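Side-chain contacts in abietadiene synthase, chloroplastic (Abies grandis, PDB 3S9V), which is a conifer chloroplast enzyme of the terpene synthase family, a mainly helical, multidomain protein that includes a metal-binding domain: residues T114-R119 with L165-P170; N682-Y687 with Q717-V722. All coordinates share one frame; numbering follows the deposited sequence.

Contact 1 (T114-R119 with L165-P170)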
loop_
_atom_site.group_PDB
_atom_site.type_symbol
_atom_site.label_atom_id
_atom_site.label_comp_id
_atom_site.label_asym_id
_atom_site.label_seq_id
_atom_site.Cartn_x
_atom_site.Cartn_y
_atom_site.Cartn_z
ATOM N N THR A 114 42.745 -0.334 -1.432
ATOM C CA THR A 114 42.903 -1.784 -1.537
ATOM C C THR A 114 43.898 -2.211 -2.622
ATOM O O THR A 114 44.697 -3.124 -2.408
ATOM C CB THR A 114 41.546 -2.468 -1.806
ATOM O OG1 THR A 114 40.632 -2.132 -0.756
ATOM C CG2 THR A 114 41.709 -3.982 -1.862
ATOM N N LEU A 115 43.848 -1.575 -3.787
ATOM C CA LEU A 115 44.791 -1.928 -4.839
ATOM C C LEU A 115 46.209 -1.523 -4.407
ATOM O O LEU A 115 47.185 -2.228 -4.688
ATOM C CB LEU A 115 44.415 -1.245 -6.156
ATOM C CG LEU A 115 43.056 -1.648 -6.733
ATOM C CD1 LEU A 115 42.849 -0.955 -8.066
ATOM C CD2 LEU A 115 42.994 -3.155 -6.905
ATOM N N THR A 116 46.319 -0.389 -3.720
ATOM C CA THR A 116 47.606 0.076 -3.239
ATOM C C THR A 116 48.163 -0.943 -2.239
ATOM O O THR A 116 49.347 -1.272 -2.268
ATOM C CB THR A 116 47.486 1.460 -2.534
ATOM O OG1 THR A 116 47.115 2.463 -3.489
ATOM C CG2 THR A 116 48.810 1.853 -1.901
ATOM N N LEU A 117 47.306 -1.443 -1.354
ATOM C CA LEU A 117 47.735 -2.407 -0.349
ATOM C C LEU A 117 48.218 -3.705 -0.991
ATOM O O LEU A 117 49.077 -4.389 -0.447
ATOM C CB LEU A 117 46.592 -2.705 0.634
ATOM C CG LEU A 117 46.098 -1.561 1.537
ATOM C CD1 LEU A 117 44.948 -2.056 2.410
ATOM C CD2 LEU A 117 47.232 -1.051 2.416
ATOM N N TRP A 118 47.669 -4.049 -2.148
ATOM C CA TRP A 118 48.094 -5.275 -2.810
ATOM C C TRP A 118 49.130 -5.011 -3.899
ATOM O O TRP A 118 49.482 -5.906 -4.675
ATOM C CB TRP A 118 46.874 -6.019 -3.366
ATOM C CG TRP A 118 46.057 -6.629 -2.268
ATOM C CD1 TRP A 118 44.750 -6.375 -1.978
ATOM C CD2 TRP A 118 46.519 -7.550 -1.268
ATOM N NE1 TRP A 118 44.369 -7.073 -0.857
ATOM C CE2 TRP A 118 45.436 -7.802 -0.401
ATOM C CE3 TRP A 118 47.747 -8.184 -1.020
ATOM C CZ2 TRP A 118 45.540 -8.667 0.703
ATOM C CZ3 TRP A 118 47.853 -9.047 0.081
ATOM C CH2 TRP A 118 46.754 -9.278 0.926
ATOM N N ARG A 119 49.614 -3.773 -3.939
ATOM C CA ARG A 119 50.633 -3.361 -4.896
ATOM C C ARG A 119 50.243 -3.777 -6.302
ATOM O O ARG A 119 51.078 -4.242 -7.075
ATOM C CB ARG A 119 51.970 -4.003 -4.514
ATOM C CG ARG A 119 52.278 -3.915 -3.021
ATOM C CD ARG A 119 53.315 -4.948 -2.607
ATOM N NE ARG A 119 52.989 -5.571 -1.324
ATOM C CZ ARG A 119 51.908 -6.315 -1.101
ATOM N NH1 ARG A 119 51.034 -6.534 -2.073
ATOM N NH2 ARG A 119 51.697 -6.843 0.096
ATOM N N LEU A 165 49.173 6.264 4.085
ATOM C CA LEU A 165 49.791 5.532 2.981
ATOM C C LEU A 165 50.439 6.476 1.977
ATOM O O LEU A 165 51.013 6.036 0.975
ATOM C CB LEU A 165 48.758 4.665 2.256
ATOM C CG LEU A 165 48.209 3.428 2.969
ATOM C CD1 LEU A 165 47.171 2.740 2.081
ATOM C CD2 LEU A 165 49.354 2.477 3.291
ATOM N N GLY A 166 50.324 7.773 2.229
ATOM C CA GLY A 166 50.929 8.746 1.337
ATOM C C GLY A 166 50.259 8.998 -0.004
ATOM O O GLY A 166 50.900 9.509 -0.922
ATOM N N LEU A 167 48.984 8.656 -0.137
ATOM C CA LEU A 167 48.285 8.888 -1.397
ATOM C C LEU A 167 48.128 10.390 -1.662
ATOM O O LEU A 167 47.792 11.164 -0.760
ATOM C CB LEU A 167 46.914 8.214 -1.371
ATOM C CG LEU A 167 46.918 6.687 -1.270
ATOM C CD1 LEU A 167 45.486 6.187 -1.286
ATOM C CD2 LEU A 167 47.701 6.088 -2.432
ATOM N N ASP A 168 48.366 10.791 -2.907
ATOM C CA ASP A 168 48.285 12.194 -3.299
ATOM C C ASP A 168 46.857 12.688 -3.517
ATOM O O ASP A 168 46.342 12.665 -4.632
ATOM C CB ASP A 168 49.124 12.415 -4.562
ATOM C CG ASP A 168 49.198 13.873 -4.975
ATOM O OD1 ASP A 168 49.331 14.739 -4.085
ATOM O OD2 ASP A 168 49.135 14.150 -6.192
ATOM N N LEU A 169 46.227 13.145 -2.442
ATOM C CA LEU A 169 44.862 13.642 -2.521
ATOM C C LEU A 169 44.772 15.070 -1.995
ATOM O O LEU A 169 45.573 15.489 -1.158
ATOM C CB LEU A 169 43.921 12.733 -1.722
ATOM C CG LEU A 169 43.857 11.261 -2.140
ATOM C CD1 LEU A 169 42.925 10.496 -1.210
ATOM C CD2 LEU A 169 43.380 11.162 -3.577
ATOM N N PRO A 170 43.786 15.835 -2.483
ATOM C CA PRO A 170 43.534 17.230 -2.109
ATOM C C PRO A 170 43.065 17.393 -0.670
ATOM O O PRO A 170 42.061 18.058 -0.416
ATOM C CB PRO A 170 42.452 17.659 -3.097
ATOM C CG PRO A 170 42.637 16.738 -4.249
ATOM C CD PRO A 170 42.894 15.431 -3.580
#
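T116 OG1 does two jobs: it hydrogen-bonds to the carbonyl oxygen of I112, one turn back on the same helix, while a methyl group, L167 CD2, lies 3.8 Å from OG1. The chi1 of T116 (-66°) sets this up, placing OG1 beside the backbone N, where it can reach back along the helix, and CG2 anti to that N. The T116 and L167 side chains run past each other in opposite directions, and the leucine methyl lies beside a hydroxyl already bonded to I112 O. From the single methyl of T116, CG2, it is 4.4 Å to L165 CD1, a looser approach. L165 meets L117 more closely: L117 CD2 and L165 CD1 are 3.8 Å apart, with the two side chains crossing at about a right angle. Helix 101-117 ends in a Schellman motif with positive phi at R119, and helix 151-164 in another at G166, so the contact, 156 Å² of buried surface in all, joins the C-terminal turn of helix 101-117 to the chain just leaving helix 151-164. R119 N returns to T116 O at 3.0 Å, and the R119 guanidinium, in a salt bridge with D72, has L117 O above one face. L167 also packs on I112 and I113, extending the apolar contact along helix 101-117.

Contact 2 (N682-Y687 with Q717-V722)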
loop_
_atom_site.group_PDB
_atom_site.type_symbol
_atom_site.label_atom_id
_atom_site.label_comp_id
_atom_site.label_asym_id
_atom_site.label_seq_id
_atom_site.Cartn_x
_atom_site.Cartn_y
_atom_site.Cartn_z
ATOM N N ASN A 682 -23.231 8.919 4.739
ATOM C CA ASN A 682 -24.214 9.599 3.905
ATOM C C ASN A 682 -24.943 10.689 4.698
ATOM O O ASN A 682 -25.126 11.807 4.209
ATOM C CB ASN A 682 -25.218 8.567 3.368
ATOM C CG ASN A 682 -26.283 9.179 2.465
ATOM O OD1 ASN A 682 -27.109 9.971 2.909
ATOM N ND2 ASN A 682 -26.268 8.803 1.186
ATOM N N ASP A 683 -25.333 10.360 5.929
ATOM C CA ASP A 683 -26.069 11.281 6.799
ATOM C C ASP A 683 -25.256 12.452 7.352
ATOM O O ASP A 683 -25.744 13.579 7.390
ATOM C CB ASP A 683 -26.704 10.505 7.964
ATOM C CG ASP A 683 -28.075 9.934 7.617
ATOM O OD1 ASP A 683 -28.328 9.618 6.433
ATOM O OD2 ASP A 683 -28.900 9.787 8.537
ATOM N N THR A 684 -24.031 12.195 7.792
ATOM C CA THR A 684 -23.202 13.268 8.329
ATOM C C THR A 684 -22.959 14.330 7.259
ATOM O O THR A 684 -22.706 15.494 7.565
ATOM C CB THR A 684 -21.840 12.741 8.808
ATOM O OG1 THR A 684 -21.184 12.067 7.725
ATOM C CG2 THR A 684 -22.018 11.784 9.974
ATOM N N LYS A 685 -23.050 13.916 6.000
ATOM C CA LYS A 685 -22.836 14.806 4.872
ATOM C C LYS A 685 -24.135 15.492 4.449
ATOM O O LYS A 685 -24.366 16.657 4.766
ATOM C CB LYS A 685 -22.272 14.003 3.696
ATOM C CG LYS A 685 -21.682 14.830 2.559
ATOM C CD LYS A 685 -20.280 15.327 2.897
ATOM C CE LYS A 685 -19.599 15.941 1.676
ATOM N NZ LYS A 685 -18.182 16.320 1.949
ATOM N N THR A 686 -24.983 14.745 3.747
ATOM C CA THR A 686 -26.255 15.249 3.234
ATOM C C THR A 686 -27.198 15.914 4.231
ATOM O O THR A 686 -27.999 16.770 3.841
ATOM C CB THR A 686 -27.053 14.132 2.523
ATOM O OG1 THR A 686 -27.363 13.094 3.459
ATOM C CG2 THR A 686 -26.254 13.557 1.360
ATOM N N TYR A 687 -27.128 15.534 5.504
ATOM C CA TYR A 687 -28.022 16.137 6.491
ATOM C C TYR A 687 -27.908 17.657 6.409
ATOM O O TYR A 687 -28.817 18.387 6.811
ATOM C CB TYR A 687 -27.685 15.647 7.909
ATOM C CG TYR A 687 -27.080 16.693 8.825
ATOM C CD1 TYR A 687 -25.763 17.125 8.660
ATOM C CD2 TYR A 687 -27.830 17.251 9.860
ATOM C CE1 TYR A 687 -25.209 18.087 9.504
ATOM C CE2 TYR A 687 -27.288 18.212 10.708
ATOM C CZ TYR A 687 -25.978 18.627 10.525
ATOM O OH TYR A 687 -25.443 19.580 11.362
ATOM N N GLN A 717 -19.757 14.913 15.552
ATOM C CA GLN A 717 -18.527 14.224 15.908
ATOM C C GLN A 717 -18.813 12.835 16.465
ATOM O O GLN A 717 -18.161 11.863 16.081
ATOM C CB GLN A 717 -17.722 15.038 16.927
ATOM C CG GLN A 717 -16.547 14.270 17.516
ATOM C CD GLN A 717 -15.595 15.147 18.301
ATOM O OE1 GLN A 717 -16.011 15.936 19.150
ATOM N NE2 GLN A 717 -14.302 15.006 18.026
ATOM N N HIS A 718 -19.779 12.732 17.372
ATOM C CA HIS A 718 -20.113 11.432 17.944
ATOM C C HIS A 718 -20.499 10.432 16.847
ATOM O O HIS A 718 -20.122 9.259 16.902
ATOM C CB HIS A 718 -21.251 11.564 18.954
ATOM C CG HIS A 718 -21.774 10.248 19.439
ATOM N ND1 HIS A 718 -22.930 9.679 18.948
ATOM C CD2 HIS A 718 -21.273 9.366 20.335
ATOM C CE1 HIS A 718 -23.117 8.504 19.519
ATOM N NE2 HIS A 718 -22.125 8.290 20.365
ATOM N N VAL A 719 -21.249 10.901 15.855
ATOM C CA VAL A 719 -21.658 10.049 14.749
ATOM C C VAL A 719 -20.438 9.599 13.938
ATOM O O VAL A 719 -20.419 8.489 13.409
ATOM C CB VAL A 719 -22.655 10.773 13.834
ATOM C CG1 VAL A 719 -22.901 9.956 12.580
ATOM C CG2 VAL A 719 -23.960 10.991 14.581
ATOM N N TYR A 720 -19.425 10.460 13.845
ATOM C CA TYR A 720 -18.195 10.122 13.130
ATOM C C TYR A 720 -17.463 9.053 13.926
ATOM O O TYR A 720 -16.758 8.209 13.369
ATOM C CB TYR A 720 -17.287 11.349 13.005
ATOM C CG TYR A 720 -17.693 12.327 11.932
ATOM C CD1 TYR A 720 -17.564 13.702 12.134
ATOM C CD2 TYR A 720 -18.195 11.883 10.710
ATOM C CE1 TYR A 720 -17.930 14.611 11.145
ATOM C CE2 TYR A 720 -18.563 12.783 9.713
ATOM C CZ TYR A 720 -18.430 14.146 9.938
ATOM O OH TYR A 720 -18.809 15.039 8.961
ATOM N N SER A 721 -17.628 9.106 15.241
ATOM C CA SER A 721 -16.983 8.150 16.130
ATOM C C SER A 721 -17.603 6.762 15.954
ATOM O O SER A 721 -16.889 5.766 15.836
ATOM C CB SER A 721 -17.128 8.612 17.580
ATOM O OG SER A 721 -16.301 7.840 18.432
ATOM N N VAL A 722 -18.932 6.709 15.937
ATOM C CA VAL A 722 -19.655 5.454 15.756
ATOM C C VAL A 722 -19.295 4.843 14.400
ATOM O O VAL A 722 -19.040 3.640 14.293
ATOM C CB VAL A 722 -21.189 5.678 15.814
ATOM C CG1 VAL A 722 -21.929 4.371 15.561
ATOM C CG2 VAL A 722 -21.576 6.238 17.163
#
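T684 puts its methyl against V719 and its hydroxyl side against the ring of Y720. The methyl contact is tight: T684 CG2 and V719 CG1 are 3.3 Å apart, closer than usual for two carbons, and the side chains pass in opposite directions. On the Y720 side, CE2 lies 3.4 Å from both T684 CB and T684 OG1, so this corner of the ring rests against the threonine's branch point. The Y720 ring gets there by its end rather than its root: with CG anti to the carbonyl carbon (chi1 -78°), it reaches out so that CE2 comes against T684. T684 OG1 is satisfied inside its own helix, hydrogen-bonding to the carbonyl oxygens of V681 and L680, and its chi1 of 56° sets CG2 beside the backbone N, turned to V719. One turn of the same helix carries a second polar arrangement: N682 O accepts both T686 N at 3.0 Å and T686 OG1 at 2.7 Å, the hydroxyl approaching from 43° above the carbonyl plane. The spacing of N682, T686 and E690 is consistent with the NSE/DTE motif, the second metal-binding signature of class I terpene synthases; T684, within the same stretch, faces V719 and Y720 instead. D683 is held by a salt bridge to R679 and by hydrogen bonds to Y631 and A699. Helix 669-693 thus lies against helix 712-736, where V719 also touches L680, while helix 699-706 borders both: I700 packs on T684, and Y703 stacks with H718.

Overall arrangement
From the N terminus, the chain first reaches contact 1, which closes a loop of 45 residues, mostly helix: it leaves helix 101-117, runs through helices 122-136 and 151-164, and returns to the end of the first. Contact 2 opens only after that loop has closed. It brings together helices 669-693 and 712-736 across 29 residues that include helix 699-706. The two loops therefore follow in series, neither nested nor crossing. The centres of contact 1 and contact 2 lie about 71 Å apart, on opposite sides of the chain's centre. Contact 1 ties the end of helix 101-117 to the loop after helix 151-164, at the surface of an N-terminal helical region; contact 2 is buried within the metal-binding domain.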